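PDB 1U0M: 1,3,6,8-tetrahydroxynaphthalene synthase from Streptomyces coelicolor, which catalyses the iterative condensation of five malonyl-CoA units and the Claisen and aldol cyclisations that yield 1,3,6,8-tetrahydroxynaphthalene for melanin biosynthesis. Local coordinates for the interface of chains A and B. Sequence-based numbering; all coordinates share one arbitrary frame. Chains: chain A/B, putative polyketide synthase.

Contact 1: the interface of chains A and B. Residues chain A 143, 227, 230-231, 343-344; chain B 119-120, 124.
The cis Met-Pro loop of B:Met119 and B:Pro120 reaches across the dimer interface, in the manner of the chalcone synthase family, and meets A:Pro343 and A:Gly344 of the GFGPG loop. The cis peptide bond before B:Pro120 presents the methionine as a knob towards chain A. CG of B:Met119 stands anti to the backbone N (chi1 173°), and the chain continues extended until a bend at its last torsion (-91°). It crosses the pyrrolidine ring of A:Pro343 obliquely: CG of B:Met119 lies 3.5 Å from CG of A:Pro343, and the thioether SD follows at 3.6 Å from that same ring carbon. Beyond the sulphur, the terminal methyl CE comes up against the backbone of A:Gln143, 3.4 Å from its CA. An alanine in place of B:Met119 would remove CG, SD and CE, and would probably uncover CG of A:Pro343 and the backbone of A:Gln143, opening a gap between them.

B:Pro120 packs beside the methionine. Its CB meets CB of A:Pro343 at 3.7 Å, and its ring carbons CG and CD both lie against the carbonyl oxygen of A:Glu227, with CD at 3.3 Å from that O. CD also sits 3.8 Å from CB of A:Met231. Further along, the methyl CB of B:Ala124 lies 3.9 Å from O of A:Gly344. No cross-chain polar bond forms here, so the patch depends on shape and apolar contact.

In chain A the receiving surface combines the loop of A:Glu227 just before strand 230-235, the start of that strand, the turn between strands 337-342 and 346-355, and the segment leading to the 3-10 helix 145-147 with the catalytic A:Cys146. The centre of contact 1 is about 9 Å from A:Cys146; B:Ala124 belongs to helix 122-129, just after the cis Met-Pro step.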
loop_
_atom_site.group_PDB
_atom_site.type_symbol
_atom_site.label_atom_id
_atom_site.label_comp_id
_atom_site.label_asym_id
_atom_site.label_seq_id
_atom_site.Cartn_x
_atom_site.Cartn_y
_atom_site.Cartn_z
ATOM N N GLN A 143 0.065 -4.633 -1.732
ATOM C CA GLN A 143 -0.020 -5.930 -1.076
ATOM C C GLN A 143 -1.371 -6.624 -0.950
ATOM O O GLN A 143 -1.544 -7.448 -0.055
ATOM C CB GLN A 143 0.605 -5.804 0.307
ATOM C CG GLN A 143 2.029 -5.290 0.283
ATOM C CD GLN A 143 2.458 -4.698 1.605
ATOM O OE1 GLN A 143 2.060 -3.586 1.959
ATOM N NE2 GLN A 143 3.267 -5.435 2.351
ATOM N N GLU A 227 -3.463 -17.401 5.343
ATOM C CA GLU A 227 -2.474 -16.359 5.056
ATOM C C GLU A 227 -1.528 -16.702 3.916
ATOM O O GLU A 227 -1.291 -15.870 3.041
ATOM C CB GLU A 227 -1.647 -16.035 6.308
ATOM C CG GLU A 227 -2.471 -15.591 7.491
ATOM C CD GLU A 227 -2.809 -16.734 8.437
ATOM O OE1 GLU A 227 -2.933 -17.899 7.978
ATOM O OE2 GLU A 227 -2.963 -16.455 9.645
ATOM N N ILE A 230 -2.595 -17.646 -0.833
ATOM C CA ILE A 230 -2.451 -16.860 -2.065
ATOM C C ILE A 230 -1.416 -15.795 -1.701
ATOM O O ILE A 230 -1.739 -14.746 -1.145
ATOM C CB ILE A 230 -3.770 -16.206 -2.490
ATOM C CG1 ILE A 230 -4.909 -17.236 -2.422
ATOM C CG2 ILE A 230 -3.635 -15.691 -3.919
ATOM C CD1 ILE A 230 -6.265 -16.724 -2.879
ATOM N N MET A 231 -0.160 -16.081 -2.016
ATOM C CA MET A 231 0.929 -15.195 -1.635
ATOM C C MET A 231 2.096 -15.123 -2.602
ATOM O O MET A 231 2.180 -15.853 -3.587
ATOM C CB MET A 231 1.497 -15.672 -0.303
ATOM C CG MET A 231 2.224 -17.014 -0.463
ATOM S SD MET A 231 2.759 -17.746 1.077
ATOM C CE MET A 231 4.239 -16.728 1.433
ATOM N N PRO A 343 -4.992 -12.268 -1.665
ATOM C CA PRO A 343 -4.116 -12.465 -0.505
ATOM C C PRO A 343 -4.792 -12.226 0.852
ATOM O O PRO A 343 -5.386 -11.173 1.081
ATOM C CB PRO A 343 -2.991 -11.475 -0.773
ATOM C CG PRO A 343 -2.842 -11.572 -2.256
ATOM C CD PRO A 343 -4.278 -11.548 -2.740
ATOM N N GLY A 344 -4.686 -13.200 1.754
ATOM C CA GLY A 344 -5.297 -13.055 3.064
ATOM C C GLY A 344 -5.609 -14.374 3.758
ATOM O O GLY A 344 -4.994 -14.697 4.778
ATOM N N MET B 119 3.305 -10.294 0.556
ATOM C CA MET B 119 1.919 -10.297 0.134
ATOM C C MET B 119 1.347 -11.671 0.420
ATOM O O MET B 119 1.820 -12.661 -0.123
ATOM C CB MET B 119 1.779 -10.009 -1.349
ATOM C CG MET B 119 0.346 -10.179 -1.808
ATOM S SD MET B 119 0.141 -9.951 -3.551
ATOM C CE MET B 119 -0.192 -8.227 -3.572
ATOM N N PRO B 120 0.303 -11.743 1.258
ATOM C CA PRO B 120 -0.318 -10.590 1.910
ATOM C C PRO B 120 0.641 -9.925 2.894
ATOM O O PRO B 120 1.667 -10.514 3.247
ATOM C CB PRO B 120 -1.516 -11.216 2.613
ATOM C CG PRO B 120 -0.972 -12.536 3.031
ATOM C CD PRO B 120 -0.291 -12.996 1.762
ATOM N N ALA B 124 -2.801 -9.551 7.706
ATOM C CA ALA B 124 -3.542 -10.801 7.627
ATOM C C ALA B 124 -3.120 -11.712 8.779
ATOM O O ALA B 124 -3.964 -12.233 9.508
ATOM C CB ALA B 124 -3.276 -11.491 6.295
#

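Contact 2: the interface of chains A and B. Residues chain A 158, 161-162; chain B 158, 161-162.
The backbone carbonyl oxygen of B:Asp158 meets the methyl group of A:Ala162, O to CB 3.2 Å, in a close van der Waals contact. This patch has no cross-chain polar bond, and that oxygen remains directed along its own helix, 3.1 Å from the amide N of B:Ala162 one turn later. The counterpart contact is slightly wider, with O of A:Asp158 at 3.4 Å from CB of B:Ala162. Each alanine methyl is thus lodged over the last turn of the opposing helix, and the two methyl carbons, CB of A:Ala162 and CB of B:Ala162, approach to 3.8 Å. The small side chain at this position probably allows the two backbones to come so near: CA of A:Ala162 is 4.1 Å from CA of B:Ala162.

The threonines close the patch at its flanks, though their torsions break the symmetry. In B:Thr161 the methyl CG2 is anti to the backbone N, with the hydroxyl beside that N (chi1 -64°), and CG2 touches CB of A:Ala162 at 3.6 Å. A:Thr161 is rotated to a chi1 of 144°, well away from a staggered arrangement, which brings its hydroxyl towards the partner; OG1 of A:Thr161 lies 3.6 Å from CB of B:Ala162, a packing contact.

All six residues lie in the final turns of helix 148-162 of the two chains. These C-terminal ends meet about the two-fold axis, bringing like, partially negative helix ends together, which would be expected to be mildly unfavourable, so apolar fit probably supplies the cohesion. At its other end, the helix follows the 3-10 helix 145-147 that carries the active-site cysteine.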
loop_
_atom_site.group_PDB
_atom_site.type_symbol
_atom_site.label_atom_id
_atom_site.label_comp_id
_atom_site.label_asym_id
_atom_site.label_seq_id
_atom_site.Cartn_x
_atom_site.Cartn_y
_atom_site.Cartn_z
ATOM N N ASP A 158 -15.330 4.683 1.438
ATOM C CA ASP A 158 -15.099 5.162 2.793
ATOM C C ASP A 158 -14.661 6.618 2.778
ATOM O O ASP A 158 -15.059 7.405 3.633
ATOM C CB ASP A 158 -14.023 4.313 3.473
ATOM C CG ASP A 158 -14.552 2.981 3.954
ATOM O OD1 ASP A 158 -15.304 2.330 3.203
ATOM O OD2 ASP A 158 -14.214 2.577 5.084
ATOM N N THR A 161 -17.734 8.987 1.863
ATOM C CA THR A 161 -18.675 9.133 2.957
ATOM C C THR A 161 -18.099 10.128 3.958
ATOM O O THR A 161 -18.827 10.951 4.512
ATOM C CB THR A 161 -18.952 7.790 3.667
ATOM O OG1 THR A 161 -19.122 8.021 5.072
ATOM C CG2 THR A 161 -17.823 6.812 3.435
ATOM N N ALA A 162 -16.787 10.069 4.172
ATOM C CA ALA A 162 -16.125 10.975 5.109
ATOM C C ALA A 162 -15.997 12.402 4.572
ATOM O O ALA A 162 -15.807 13.342 5.333
ATOM C CB ALA A 162 -14.751 10.433 5.475
ATOM N N ASP B 158 -9.526 9.991 8.395
ATOM C CA ASP B 158 -10.583 9.876 7.394
ATOM C C ASP B 158 -11.551 8.747 7.701
ATOM O O ASP B 158 -12.757 8.880 7.509
ATOM C CB ASP B 158 -9.968 9.639 6.015
ATOM C CG ASP B 158 -9.074 10.775 5.576
ATOM O OD1 ASP B 158 -8.542 11.484 6.451
ATOM O OD2 ASP B 158 -8.890 10.956 4.358
ATOM N N THR B 161 -13.879 9.437 10.509
ATOM C CA THR B 161 -14.840 10.440 10.085
ATOM C C THR B 161 -16.001 9.649 9.490
ATOM O O THR B 161 -17.140 9.767 9.938
ATOM C CB THR B 161 -14.249 11.360 9.002
ATOM O OG1 THR B 161 -13.156 12.103 9.549
ATOM C CG2 THR B 161 -15.300 12.319 8.488
ATOM N N ALA B 162 -15.700 8.826 8.491
ATOM C CA ALA B 162 -16.712 8.006 7.843
ATOM C C ALA B 162 -17.460 7.188 8.887
ATOM O O ALA B 162 -18.679 7.063 8.830
ATOM C CB ALA B 162 -16.066 7.083 6.822
#

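The centres of contact 1 and contact 2 are about 26 Å apart along the same two-fold interface of the homodimer. They share no residue, but the segment around the catalytic cysteine relates them: A:Gln143 of contact 1 shortly precedes A:Cys146, and helix 148-162 runs from there to contact 2. The centre of contact 2 lies much farther from A:Cys146 than that of contact 1, at about 23 Å. Contact 1 pairs unlike surfaces and occurs twice by symmetry, whereas contact 2 pairs a helix end with its own copy. Dimerisation therefore probably helps shape each active-site wall as well as joining the distal helix ends.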